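Local coordinates for protein membrane-bound lytic murein transglycosylase (Agrobacterium tumefaciens, PDB 2PNW) that probably cleaves peptidoglycan as an MltA-type lytic transglycosylase, breaking MurNAc-GlcNAc glycosidic bonds to leave 1,6-anhydromuramic acid ends, at residues Phe300-Pro305 with Ala356-Leu361; Asp10-Arg15 with Ser83-Ile88; Leu307-Asp312 with Gly350-Glu355; Pro18-Asp23 with Gln74-Phe79. All blocks are in the same frame, centred on the assembly; numbering follows the deposited sequence.

Contact 1 (Phe300-Pro305 with Ala356-Leu361)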
loop_
_atom_site.group_PDB
_atom_site.type_symbol
_atom_site.label_atom_id
_atom_site.label_comp_id
_atom_site.label_asym_id
_atom_site.label_seq_id
_atom_site.Cartn_x
_atom_site.Cartn_y
_atom_site.Cartn_z
ATOM N N PHE A 300 1.266 12.712 7.885
ATOM C CA PHE A 300 1.683 12.020 9.097
ATOM C C PHE A 300 3.167 12.250 9.262
ATOM O O PHE A 300 3.928 11.992 8.318
ATOM C CB PHE A 300 1.468 10.492 8.971
ATOM C CG PHE A 300 0.023 10.047 9.099
ATOM C CD1 PHE A 300 -0.419 9.401 10.255
ATOM C CD2 PHE A 300 -0.880 10.241 8.055
ATOM C CE1 PHE A 300 -1.754 8.964 10.371
ATOM C CE2 PHE A 300 -2.229 9.843 8.168
ATOM C CZ PHE A 300 -2.658 9.188 9.319
ATOM N N PHE A 301 3.585 12.706 10.450
ATOM C CA PHE A 301 5.017 12.750 10.771
ATOM C C PHE A 301 5.394 11.457 11.487
ATOM O O PHE A 301 4.789 11.112 12.511
ATOM C CB PHE A 301 5.370 13.976 11.625
ATOM C CG PHE A 301 6.868 14.180 11.790
ATOM C CD1 PHE A 301 7.607 14.845 10.825
ATOM C CD2 PHE A 301 7.524 13.693 12.920
ATOM C CE1 PHE A 301 8.997 15.007 10.967
ATOM C CE2 PHE A 301 8.890 13.851 13.067
ATOM C CZ PHE A 301 9.627 14.519 12.104
ATOM N N ILE A 302 6.372 10.734 10.939
ATOM C CA ILE A 302 6.718 9.413 11.439
ATOM C C ILE A 302 8.124 9.478 12.004
ATOM O O ILE A 302 9.048 9.915 11.317
ATOM C CB ILE A 302 6.627 8.328 10.324
ATOM C CG1 ILE A 302 5.220 8.311 9.682
ATOM C CG2 ILE A 302 7.057 6.951 10.851
ATOM C CD1 ILE A 302 4.108 8.039 10.663
ATOM N N HIS A 303 8.265 9.089 13.269
ATOM C CA HIS A 303 9.562 9.090 13.943
ATOM C C HIS A 303 9.916 7.659 14.345
ATOM O O HIS A 303 9.268 7.086 15.226
ATOM C CB HIS A 303 9.533 10.007 15.177
ATOM C CG HIS A 303 10.830 10.046 15.927
ATOM N ND1 HIS A 303 10.899 9.930 17.300
ATOM C CD2 HIS A 303 12.106 10.167 15.496
ATOM C CE1 HIS A 303 12.162 9.990 17.685
ATOM N NE2 HIS A 303 12.917 10.129 16.609
ATOM N N ALA A 304 10.930 7.092 13.686
ATOM C CA ALA A 304 11.332 5.702 13.918
ATOM C C ALA A 304 12.835 5.681 14.117
ATOM O O ALA A 304 13.583 5.396 13.178
ATOM C CB ALA A 304 10.918 4.792 12.739
ATOM N N PRO A 305 13.285 6.017 15.338
ATOM C CA PRO A 305 14.711 6.241 15.559
ATOM C C PRO A 305 15.593 4.996 15.353
ATOM O O PRO A 305 16.748 5.143 14.963
ATOM C CB PRO A 305 14.762 6.763 17.005
ATOM C CG PRO A 305 13.561 6.216 17.653
ATOM C CD PRO A 305 12.502 6.219 16.576
ATOM N N ALA A 356 7.706 2.910 15.918
ATOM C CA ALA A 356 7.595 4.283 15.439
ATOM C C ALA A 356 6.575 5.066 16.228
ATOM O O ALA A 356 5.601 4.502 16.695
ATOM C CB ALA A 356 7.219 4.302 13.934
ATOM N N ASP A 357 6.794 6.373 16.360
ATOM C CA ASP A 357 5.776 7.271 16.896
ATOM C C ASP A 357 5.072 7.925 15.706
ATOM O O ASP A 357 5.748 8.450 14.815
ATOM C CB ASP A 357 6.408 8.357 17.797
ATOM C CG ASP A 357 6.939 7.795 19.143
ATOM O OD1 ASP A 357 6.463 6.729 19.594
ATOM O OD2 ASP A 357 7.828 8.439 19.746
ATOM N N PHE A 358 3.738 7.880 15.695
ATOM C CA PHE A 358 2.915 8.498 14.631
ATOM C C PHE A 358 2.319 9.819 15.105
ATOM O O PHE A 358 1.723 9.863 16.174
ATOM C CB PHE A 358 1.751 7.563 14.262
ATOM C CG PHE A 358 2.113 6.482 13.279
ATOM C CD1 PHE A 358 3.228 5.677 13.479
ATOM C CD2 PHE A 358 1.317 6.266 12.157
ATOM C CE1 PHE A 358 3.571 4.675 12.563
ATOM C CE2 PHE A 358 1.627 5.254 11.238
ATOM C CZ PHE A 358 2.763 4.461 11.440
ATOM N N TYR A 359 2.470 10.892 14.328
ATOM C CA TYR A 359 1.788 12.158 14.631
ATOM C C TYR A 359 1.007 12.536 13.384
ATOM O O TYR A 359 1.579 12.579 12.301
ATOM C CB TYR A 359 2.774 13.294 14.968
ATOM C CG TYR A 359 3.796 13.007 16.053
ATOM C CD1 TYR A 359 3.593 13.455 17.363
ATOM C CD2 TYR A 359 4.965 12.298 15.769
ATOM C CE1 TYR A 359 4.525 13.200 18.363
ATOM C CE2 TYR A 359 5.913 12.020 16.771
ATOM C CZ TYR A 359 5.684 12.485 18.067
ATOM O OH TYR A 359 6.632 12.248 19.059
ATOM N N ILE A 360 -0.281 12.817 13.522
ATOM C CA ILE A 360 -1.092 13.227 12.368
ATOM C C ILE A 360 -1.227 14.754 12.379
ATOM O O ILE A 360 -1.333 15.381 13.457
ATOM C CB ILE A 360 -2.483 12.483 12.332
ATOM C CG1 ILE A 360 -3.234 12.763 11.020
ATOM C CG2 ILE A 360 -3.358 12.853 13.545
ATOM C CD1 ILE A 360 -4.548 11.943 10.882
ATOM N N LEU A 361 -1.193 15.371 11.199
ATOM C CA LEU A 361 -1.362 16.816 11.122
ATOM C C LEU A 361 -2.778 17.080 10.642
ATOM O O LEU A 361 -3.132 16.719 9.510
ATOM C CB LEU A 361 -0.343 17.463 10.184
ATOM C CG LEU A 361 1.169 17.284 10.410
ATOM C CD1 LEU A 361 1.933 18.294 9.549
ATOM C CD2 LEU A 361 1.562 17.455 11.856
#

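Contact 2 (Asp10-Arg15 with Ser83-Ile88)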
loop_
_atom_site.group_PDB
_atom_site.type_symbol
_atom_site.label_atom_id
_atom_site.label_comp_id
_atom_site.label_asym_id
_atom_site.label_seq_id
_atom_site.Cartn_x
_atom_site.Cartn_y
_atom_site.Cartn_z
ATOM N N ASP A 10 -3.670 13.079 20.888
ATOM C CA ASP A 10 -3.441 14.181 21.799
ATOM C C ASP A 10 -2.592 15.258 21.159
ATOM O O ASP A 10 -1.544 14.973 20.588
ATOM C CB ASP A 10 -2.754 13.654 23.054
ATOM C CG ASP A 10 -3.571 12.582 23.746
ATOM O OD1 ASP A 10 -4.610 12.929 24.353
ATOM O OD2 ASP A 10 -3.187 11.392 23.658
ATOM N N GLU A 11 -3.045 16.501 21.281
ATOM C CA GLU A 11 -2.335 17.628 20.687
ATOM C C GLU A 11 -0.907 17.746 21.220
ATOM O O GLU A 11 -0.668 17.579 22.418
ATOM C CB GLU A 11 -3.102 18.925 20.935
ATOM C CG GLU A 11 -2.464 20.139 20.286
ATOM C CD GLU A 11 -3.305 21.393 20.387
ATOM O OE1 GLU A 11 -4.364 21.375 21.044
ATOM O OE2 GLU A 11 -2.902 22.413 19.796
ATOM N N VAL A 12 0.031 18.012 20.313
ATOM C CA VAL A 12 1.398 18.373 20.668
ATOM C C VAL A 12 1.729 19.660 19.919
ATOM O O VAL A 12 0.888 20.186 19.173
ATOM C CB VAL A 12 2.432 17.276 20.311
ATOM C CG1 VAL A 12 2.222 16.011 21.139
ATOM C CG2 VAL A 12 2.419 16.951 18.793
ATOM N N SER A 13 2.940 20.165 20.139
ATOM C CA SER A 13 3.485 21.296 19.426
ATOM C C SER A 13 4.464 20.776 18.379
ATOM O O SER A 13 4.964 19.655 18.512
ATOM C CB SER A 13 4.227 22.200 20.422
ATOM O OG SER A 13 5.265 22.925 19.774
ATOM N N PHE A 14 4.755 21.580 17.352
ATOM C CA PHE A 14 5.727 21.162 16.331
ATOM C C PHE A 14 7.132 20.950 16.925
ATOM O O PHE A 14 7.906 20.142 16.415
ATOM C CB PHE A 14 5.740 22.107 15.117
ATOM C CG PHE A 14 4.610 21.849 14.138
ATOM C CD1 PHE A 14 4.741 20.887 13.133
ATOM C CD2 PHE A 14 3.428 22.575 14.219
ATOM C CE1 PHE A 14 3.696 20.648 12.220
ATOM C CE2 PHE A 14 2.376 22.345 13.313
ATOM C CZ PHE A 14 2.519 21.368 12.314
ATOM N N ARG A 15 7.422 21.648 18.032
ATOM C CA ARG A 15 8.623 21.397 18.853
ATOM C C ARG A 15 8.706 19.984 19.428
ATOM O O ARG A 15 9.783 19.531 19.782
ATOM C CB ARG A 15 8.706 22.384 20.023
ATOM C CG ARG A 15 9.407 23.680 19.700
ATOM C CD ARG A 15 8.449 24.722 19.173
ATOM N NE ARG A 15 8.706 26.030 19.776
ATOM C CZ ARG A 15 7.989 27.128 19.534
ATOM N NH1 ARG A 15 6.958 27.090 18.690
ATOM N NH2 ARG A 15 8.308 28.272 20.134
ATOM N N SER A 83 -1.838 23.632 9.948
ATOM C CA SER A 83 -2.235 22.359 10.538
ATOM C C SER A 83 -1.835 22.271 12.011
ATOM O O SER A 83 -0.993 23.048 12.493
ATOM C CB SER A 83 -1.642 21.196 9.744
ATOM O OG SER A 83 -0.227 21.121 9.907
ATOM N N VAL A 84 -2.439 21.322 12.720
ATOM C CA VAL A 84 -2.144 21.090 14.134
ATOM C C VAL A 84 -1.775 19.622 14.329
ATOM O O VAL A 84 -2.546 18.751 13.928
ATOM C CB VAL A 84 -3.368 21.414 15.006
ATOM C CG1 VAL A 84 -3.061 21.144 16.497
ATOM C CG2 VAL A 84 -3.827 22.856 14.785
ATOM N N PRO A 85 -0.606 19.340 14.956
ATOM C CA PRO A 85 -0.139 17.965 15.126
ATOM C C PRO A 85 -0.688 17.290 16.388
ATOM O O PRO A 85 -0.822 17.934 17.456
ATOM C CB PRO A 85 1.381 18.118 15.245
ATOM C CG PRO A 85 1.610 19.532 15.744
ATOM C CD PRO A 85 0.321 20.315 15.572
ATOM N N PHE A 86 -0.969 15.997 16.260
ATOM C CA PHE A 86 -1.496 15.174 17.351
ATOM C C PHE A 86 -0.741 13.849 17.372
ATOM O O PHE A 86 -0.600 13.200 16.331
ATOM C CB PHE A 86 -2.973 14.863 17.113
ATOM C CG PHE A 86 -3.879 16.047 17.228
ATOM C CD1 PHE A 86 -4.636 16.240 18.376
ATOM C CD2 PHE A 86 -3.994 16.961 16.192
ATOM C CE1 PHE A 86 -5.491 17.329 18.490
ATOM C CE2 PHE A 86 -4.840 18.062 16.300
ATOM C CZ PHE A 86 -5.595 18.239 17.458
ATOM N N ARG A 87 -0.253 13.455 18.543
ATOM C CA ARG A 87 0.354 12.138 18.722
ATOM C C ARG A 87 -0.751 11.095 18.714
ATOM O O ARG A 87 -1.761 11.249 19.403
ATOM C CB ARG A 87 1.115 12.068 20.055
ATOM C CG ARG A 87 1.927 10.789 20.257
ATOM C CD ARG A 87 2.614 10.765 21.647
ATOM N NE ARG A 87 3.807 11.621 21.653
ATOM C CZ ARG A 87 3.896 12.774 22.308
ATOM N NH1 ARG A 87 2.873 13.203 23.046
ATOM N NH2 ARG A 87 5.014 13.495 22.236
ATOM N N ILE A 88 -0.577 10.049 17.920
ATOM C CA ILE A 88 -1.511 8.925 17.940
ATOM C C ILE A 88 -0.989 7.886 18.940
ATOM O O ILE A 88 0.147 7.427 18.826
ATOM C CB ILE A 88 -1.686 8.288 16.547
ATOM C CG1 ILE A 88 -2.222 9.326 15.545
ATOM C CG2 ILE A 88 -2.619 7.055 16.621
ATOM C CD1 ILE A 88 -2.165 8.868 14.083
HETATM O O HOH W 1 -1.654 10.385 22.063
#

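Contact 3 (Leu307-Asp312 with Gly350-Glu355)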
loop_
_atom_site.group_PDB
_atom_site.type_symbol
_atom_site.label_atom_id
_atom_site.label_comp_id
_atom_site.label_asym_id
_atom_site.label_seq_id
_atom_site.Cartn_x
_atom_site.Cartn_y
_atom_site.Cartn_z
ATOM N N LEU A 307 15.194 3.003 12.946
ATOM C CA LEU A 307 15.239 2.818 11.494
ATOM C C LEU A 307 16.213 3.808 10.880
ATOM O O LEU A 307 15.918 5.010 10.781
ATOM C CB LEU A 307 13.840 2.998 10.899
ATOM C CG LEU A 307 13.643 2.908 9.382
ATOM C CD1 LEU A 307 14.066 1.556 8.826
ATOM C CD2 LEU A 307 12.159 3.189 9.079
ATOM N N THR A 308 17.369 3.299 10.457
ATOM C CA THR A 308 18.481 4.145 10.039
ATOM C C THR A 308 18.889 3.966 8.589
ATOM O O THR A 308 19.520 4.850 8.022
ATOM C CB THR A 308 19.717 3.924 10.942
ATOM O OG1 THR A 308 20.094 2.537 10.905
ATOM C CG2 THR A 308 19.389 4.302 12.374
ATOM N N HIS A 309 18.510 2.844 7.974
ATOM C CA HIS A 309 19.012 2.526 6.641
ATOM C C HIS A 309 18.281 3.215 5.487
ATOM O O HIS A 309 18.674 3.056 4.329
ATOM C CB HIS A 309 19.142 1.005 6.431
ATOM C CG HIS A 309 17.842 0.294 6.217
ATOM N ND1 HIS A 309 17.037 -0.110 7.258
ATOM C CD2 HIS A 309 17.235 -0.132 5.085
ATOM C CE1 HIS A 309 15.974 -0.733 6.778
ATOM N NE2 HIS A 309 16.074 -0.768 5.461
ATOM N N LEU A 310 17.247 3.999 5.807
ATOM C CA LEU A 310 16.602 4.861 4.804
ATOM C C LEU A 310 17.106 6.311 4.885
ATOM O O LEU A 310 16.649 7.175 4.140
ATOM C CB LEU A 310 15.066 4.825 4.933
ATOM C CG LEU A 310 14.395 3.453 5.012
ATOM C CD1 LEU A 310 12.880 3.590 5.076
ATOM C CD2 LEU A 310 14.811 2.593 3.820
ATOM N N ASP A 311 18.038 6.576 5.800
ATOM C CA ASP A 311 18.552 7.931 5.995
ATOM C C ASP A 311 20.071 7.915 6.147
ATOM O O ASP A 311 20.633 8.757 6.863
ATOM C CB ASP A 311 17.920 8.582 7.233
ATOM C CG ASP A 311 16.457 8.957 7.029
ATOM O OD1 ASP A 311 15.579 8.094 7.238
ATOM O OD2 ASP A 311 16.191 10.131 6.699
ATOM N N ASP A 312 20.721 6.949 5.487
ATOM C CA ASP A 312 22.191 6.798 5.511
ATOM C C ASP A 312 22.747 6.846 6.947
ATOM O O ASP A 312 23.663 7.619 7.248
ATOM C CB ASP A 312 22.843 7.853 4.595
ATOM C CG ASP A 312 24.354 7.645 4.394
ATOM O OD1 ASP A 312 24.878 6.530 4.648
ATOM O OD2 ASP A 312 25.018 8.622 3.966
ATOM N N GLY A 350 12.754 -4.465 2.421
ATOM C CA GLY A 350 12.637 -5.858 2.888
ATOM C C GLY A 350 12.923 -6.092 4.364
ATOM O O GLY A 350 12.424 -7.070 4.948
ATOM N N THR A 351 13.708 -5.194 4.965
ATOM C CA THR A 351 14.108 -5.320 6.362
ATOM C C THR A 351 13.431 -4.309 7.311
ATOM O O THR A 351 13.696 -4.315 8.522
ATOM C CB THR A 351 15.644 -5.231 6.507
ATOM O OG1 THR A 351 16.107 -3.966 5.998
ATOM C CG2 THR A 351 16.335 -6.378 5.744
ATOM N N VAL A 352 12.558 -3.443 6.784
ATOM C CA VAL A 352 11.895 -2.452 7.644
ATOM C C VAL A 352 10.874 -3.161 8.507
ATOM O O VAL A 352 9.974 -3.840 8.003
ATOM C CB VAL A 352 11.208 -1.289 6.835
ATOM C CG1 VAL A 352 10.492 -0.312 7.791
ATOM C CG2 VAL A 352 12.227 -0.570 5.983
ATOM N N ARG A 353 11.020 -2.998 9.816
ATOM C CA ARG A 353 10.183 -3.674 10.788
ATOM C C ARG A 353 10.537 -3.003 12.114
ATOM O O ARG A 353 11.339 -3.529 12.900
ATOM C CB ARG A 353 10.493 -5.194 10.769
ATOM C CG ARG A 353 9.677 -6.048 11.711
ATOM C CD ARG A 353 9.798 -7.576 11.428
ATOM N NE ARG A 353 11.172 -8.090 11.335
ATOM C CZ ARG A 353 11.964 -8.413 12.370
ATOM N NH1 ARG A 353 11.556 -8.264 13.631
ATOM N NH2 ARG A 353 13.188 -8.887 12.140
ATOM N N ASN A 354 9.979 -1.814 12.346
ATOM C CA ASN A 354 10.516 -0.922 13.386
ATOM C C ASN A 354 9.429 -0.226 14.176
ATOM O O ASN A 354 8.372 0.136 13.626
ATOM C CB ASN A 354 11.434 0.161 12.798
ATOM C CG ASN A 354 12.732 -0.391 12.212
ATOM O OD1 ASN A 354 12.762 -0.867 11.079
ATOM N ND2 ASN A 354 13.816 -0.283 12.967
ATOM N N GLU A 355 9.690 -0.025 15.465
ATOM C CA GLU A 355 8.821 0.795 16.301
ATOM C C GLU A 355 8.840 2.224 15.799
ATOM O O GLU A 355 9.867 2.700 15.302
ATOM C CB GLU A 355 9.302 0.781 17.754
ATOM C CG GLU A 355 8.871 -0.421 18.528
ATOM C CD GLU A 355 9.361 -0.350 19.974
ATOM O OE1 GLU A 355 8.884 0.530 20.734
ATOM O OE2 GLU A 355 10.233 -1.167 20.336
#

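Contact 4 (Pro18-Asp23 with Gln74-Phe79)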
loop_
_atom_site.group_PDB
_atom_site.type_symbol
_atom_site.label_atom_id
_atom_site.label_comp_id
_atom_site.label_asym_id
_atom_site.label_seq_id
_atom_site.Cartn_x
_atom_site.Cartn_y
_atom_site.Cartn_z
ATOM N N PRO A 18 10.199 15.042 16.925
ATOM C CA PRO A 18 11.654 14.917 16.848
ATOM C C PRO A 18 12.142 14.933 15.406
ATOM O O PRO A 18 11.646 14.165 14.566
ATOM C CB PRO A 18 11.927 13.565 17.509
ATOM C CG PRO A 18 10.720 13.307 18.367
ATOM C CD PRO A 18 9.586 13.855 17.550
ATOM N N GLY A 19 13.073 15.837 15.124
ATOM C CA GLY A 19 13.640 15.987 13.801
ATOM C C GLY A 19 12.806 16.810 12.829
ATOM O O GLY A 19 13.201 16.962 11.688
ATOM N N TRP A 20 11.666 17.335 13.278
ATOM C CA TRP A 20 10.813 18.198 12.436
ATOM C C TRP A 20 11.641 19.291 11.772
ATOM O O TRP A 20 11.608 19.465 10.547
ATOM C CB TRP A 20 9.664 18.823 13.256
ATOM C CG TRP A 20 8.901 19.878 12.496
ATOM C CD1 TRP A 20 9.000 21.236 12.633
ATOM C CD2 TRP A 20 7.954 19.650 11.452
ATOM N NE1 TRP A 20 8.150 21.867 11.750
ATOM C CE2 TRP A 20 7.503 20.913 11.008
ATOM C CE3 TRP A 20 7.425 18.493 10.860
ATOM C CZ2 TRP A 20 6.555 21.056 9.986
ATOM C CZ3 TRP A 20 6.470 18.636 9.845
ATOM C CH2 TRP A 20 6.051 19.910 9.421
ATOM N N GLY A 21 12.410 20.010 12.583
ATOM C CA GLY A 21 13.251 21.093 12.094
ATOM C C GLY A 21 14.258 20.731 11.020
ATOM O O GLY A 21 14.758 21.616 10.304
ATOM N N GLN A 22 14.577 19.446 10.904
ATOM C CA GLN A 22 15.564 19.004 9.927
ATOM C C GLN A 22 14.940 18.375 8.668
ATOM O O GLN A 22 15.657 18.018 7.728
ATOM C CB GLN A 22 16.559 18.031 10.581
ATOM C CG GLN A 22 17.526 18.709 11.593
ATOM C CD GLN A 22 16.799 19.347 12.763
ATOM O OE1 GLN A 22 16.114 18.663 13.527
ATOM N NE2 GLN A 22 16.941 20.669 12.909
ATOM N N ASP A 23 13.614 18.235 8.654
ATOM C CA ASP A 23 12.927 17.597 7.519
ATOM C C ASP A 23 12.676 18.591 6.388
ATOM O O ASP A 23 12.408 19.770 6.631
ATOM C CB ASP A 23 11.606 16.961 7.981
ATOM C CG ASP A 23 10.993 16.030 6.922
ATOM O OD1 ASP A 23 11.749 15.311 6.219
ATOM O OD2 ASP A 23 9.751 16.017 6.806
ATOM N N GLN A 74 10.260 27.290 4.284
ATOM C CA GLN A 74 8.923 27.742 3.852
ATOM C C GLN A 74 7.929 26.579 3.794
ATOM O O GLN A 74 6.740 26.737 4.121
ATOM C CB GLN A 74 8.993 28.428 2.510
ATOM C CG GLN A 74 9.475 29.872 2.615
ATOM C CD GLN A 74 9.779 30.468 1.269
ATOM O OE1 GLN A 74 9.441 29.899 0.236
ATOM N NE2 GLN A 74 10.431 31.626 1.269
ATOM N N ALA A 75 8.428 25.411 3.401
ATOM C CA ALA A 75 7.607 24.178 3.365
ATOM C C ALA A 75 7.133 23.762 4.763
ATOM O O ALA A 75 5.950 23.498 4.977
ATOM C CB ALA A 75 8.399 23.064 2.720
ATOM N N ARG A 76 8.053 23.690 5.720
ATOM C CA ARG A 76 7.675 23.388 7.108
ATOM C C ARG A 76 6.714 24.444 7.650
ATOM O O ARG A 76 5.757 24.105 8.354
ATOM C CB ARG A 76 8.908 23.283 8.026
ATOM C CG ARG A 76 9.816 22.098 7.729
ATOM C CD ARG A 76 10.889 21.935 8.795
ATOM N NE ARG A 76 11.741 23.122 8.854
ATOM C CZ ARG A 76 12.881 23.273 8.182
ATOM N NH1 ARG A 76 13.333 22.307 7.381
ATOM N NH2 ARG A 76 13.577 24.399 8.315
ATOM N N GLN A 77 6.967 25.719 7.327
ATOM C CA GLN A 77 6.149 26.821 7.842
ATOM C C GLN A 77 4.719 26.717 7.355
ATOM O O GLN A 77 3.783 27.033 8.090
ATOM C CB GLN A 77 6.733 28.194 7.458
ATOM C CG GLN A 77 5.948 29.379 8.061
ATOM C CD GLN A 77 6.026 29.424 9.586
ATOM O OE1 GLN A 77 7.111 29.494 10.158
ATOM N NE2 GLN A 77 4.872 29.393 10.244
ATOM N N PHE A 78 4.540 26.279 6.113
ATOM C CA PHE A 78 3.199 26.031 5.626
ATOM C C PHE A 78 2.399 25.159 6.604
ATOM O O PHE A 78 1.255 25.493 6.966
ATOM C CB PHE A 78 3.223 25.335 4.260
ATOM C CG PHE A 78 1.863 24.871 3.827
ATOM C CD1 PHE A 78 0.938 25.787 3.332
ATOM C CD2 PHE A 78 1.492 23.519 3.948
ATOM C CE1 PHE A 78 -0.368 25.376 2.966
ATOM C CE2 PHE A 78 0.212 23.101 3.600
ATOM C CZ PHE A 78 -0.726 24.033 3.099
ATOM N N PHE A 79 2.987 24.038 7.011
ATOM C CA PHE A 79 2.294 23.098 7.908
ATOM C C PHE A 79 2.088 23.669 9.307
ATOM O O PHE A 79 1.023 23.477 9.909
ATOM C CB PHE A 79 3.002 21.728 7.950
ATOM C CG PHE A 79 2.903 20.979 6.649
ATOM C CD1 PHE A 79 1.707 20.348 6.279
ATOM C CD2 PHE A 79 3.972 20.963 5.761
ATOM C CE1 PHE A 79 1.593 19.682 5.047
ATOM C CE2 PHE A 79 3.857 20.309 4.522
ATOM C CZ PHE A 79 2.666 19.678 4.171
#

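Contact 1 (Phe300-Pro305 with Ala356-Leu361)
Two antiparallel strands of the 3D domain, 299-304 and 353-363, pair here, with F301 opposite Y359 and H303 opposite D357 as hydrogen-bonded pairs. F301 N gives the shortest of the four backbone bonds, 2.7 Å to Y359 O; in the H303-D357 pair, D357 N gives one of 2.8 Å to H303 O. On the face carrying F300, I302, F358 and I360 the packing is aliphatic carbon against ring. I302 CD1 sits over the centre of the F358 ring, 3.5 Å from its centroid and 7° off the normal; chi2 of I302, -59°, bends CD1 into that position. At the next pair on the same face, I360 CG1 covers a face of the F300 ring nearer its rim, while I360 CD1 comes to 3.7 Å from F300 CZ.

On the other face F301 and Y359 run alongside, CD2 to CD2 4.1 Å, and F301 O lies in the plane of the tyrosine ring, 3.5 Å from Y359 CD2. Residues L17 and P18 cover this side, whereas V98 backs I302 and F358. The pairing is consistent with the double-psi beta-barrel expected of the 3D domain.

Contact 2 (Asp10-Arg15 with Ser83-Ile88)
R87 O receives two donors: D10 N across the strands at 3.0 Å and a water at 2.8 Å. The water also lies near D10 OD2, but that distance is too short to be trusted; OD2 has a firmer partner in S8 OG. R87 N bonds back to D10 O, making D10 and R87 a hydrogen-bonded antiparallel pair. E11 and F86 follow as a non-hydrogen-bonded pair, with E11 CB 3.8 Å from F86 CE1. The carboxylate of E11 reaches past V84 CG1 to a salt bridge with R371.

V12 N then makes a nearly straight bond to P85 O, 3.0 Å at 176°. The proline has no N-H with which to answer, and V12 O instead rests against P85 CG and CD. The two branches of V12 divide the work: CG2 packs on P85 CB, while CG1 lies over one face of the R87 guanidinium, 3.5 Å from NH1, the two side chains crossing at about a right angle.

Further on, F14 carries its CG anti to the carbonyl carbon (chi1 -80°) and brings its ring to P85, whose CG sits over the ring centre, 3.8 Å from the centroid and 12° off the normal. S83 O approaches the ring in its plane, at F14 CE2, 3.5 Å away; S83 OG itself bonds to F79 O.

S13 OG accepts from R15 N. The arrangement is that of a short antiparallel pairing, D10 and E11 against F86 and R87, which gives way to an ST turn and a 3-10 segment.

Contact 3 (Leu307-Asp312 with Gly350-Glu355)
L307 opens the contact by laying its side chain across both V352 and N354, at about a right angle to each. Its CG stands anti to the backbone N (chi1 177°); both methyls beyond reach V352, and CD1 also N354. CD1 touches N354 OD1 at 3.6 Å and V352 CG2 at 4.0 Å; CD2 meets V352 CG1. Closer to the backbone, L307 CB lies 3.8 Å from N354 CG. The amide of N354 is held at both ends: OD1 accepts from R353 N at 3.0 Å, the donor standing above the carbonyl plane, and ND2 bonds to T306 OG1.

From T308 to D311 the chain makes a type I beta turn, closed by D311 N to T308 O. The turn belongs to the long connection between the antiparallel strands 299-304 and 316-324 of the 3D domain, and this contact sets it beside the segment that leads from helix 343-350 into strand 353-363.

H309, the second residue of the turn, has its CG between the backbone N and the carbonyl carbon (chi1 75°), a setting that starts the imidazole over to T351 and V352. NE2, which bonds to L348 O near the end of the helix, comes to 3.2 Å from T351 OG1. CE1 of the same ring packs on V352 CG2 at 3.8 Å, meeting the methyl obliquely.

L310 follows with a lighter touch, CD1 to V352 CG2 at 4.3 Å, so that this one valine methyl meets L307, H309 and L310 in turn; L310 also touches F316 of strand 316-324.

Contact 4 (Pro18-Asp23 with Gln74-Phe79)
The indole of W20 and the guanidinium of R76 are turned 81° apart, yet each is covered by the other segment. Over one face of the indole lies R76 CD, 4.2 Å from the centroid of the five-membered ring and 17° off its normal, a CH-pi contact made as the two side chains slide past each other in opposite directions. At the edge of the indole, R76 O lies in the plane 3.5 Å from W20 CZ2, and F79 CB meets W20 CH2 at 3.8 Å. W20 NE1 bonds to E80 OE2, one turn on from R76 in the same helix.

The guanidinium has G21 O over its centre, 3.2 Å above the plane, too poorly angled for a hydrogen bond. Its bond is at the edge: R76 NH1 gives to D23 O at 2.8 Å, with the acceptor lying in the guanidinium plane. A bend at chi3 (-61°) sets NE, beyond CD, for this approach, and CD itself comes to 3.1 Å from W20 O. That oxygen already accepts from D23 N, just past the 3-10 segment.

R76 NH2 pairs with E73 OE2, so the cation is held by a carboxylate as well as by a backbone carbonyl. With G21 O against its face too, these oxygens would be expected to stabilise the positive charge and to fix the orientation of the group.

Contacts 1 and 2 adjoin within the sheet: strand 83-89 pairs with 353-363 on one side (I360 N to F86 O 2.9 Å, a probable hydrogen bond) and with 8-11 in contact 2. Contact 3 uses strand 353-363 further back and is nested in the chain loop that contact 1 closes; A304 CB touches E355 O at 3.5 Å. Contact 4 is nested likewise inside contact 2, where F14 CD1 meets W20 CE2 at 3.5 Å, and it reaches contact 1 through F301 CD1 on W20 CE3 at 3.7 Å. Contacts 2 and 3 stay apart, centres about 24 Å distant. P18 and W20 pack on the face of F301 and Y359, while 83-89 and 8-11 extend the pairing beyond 353-363.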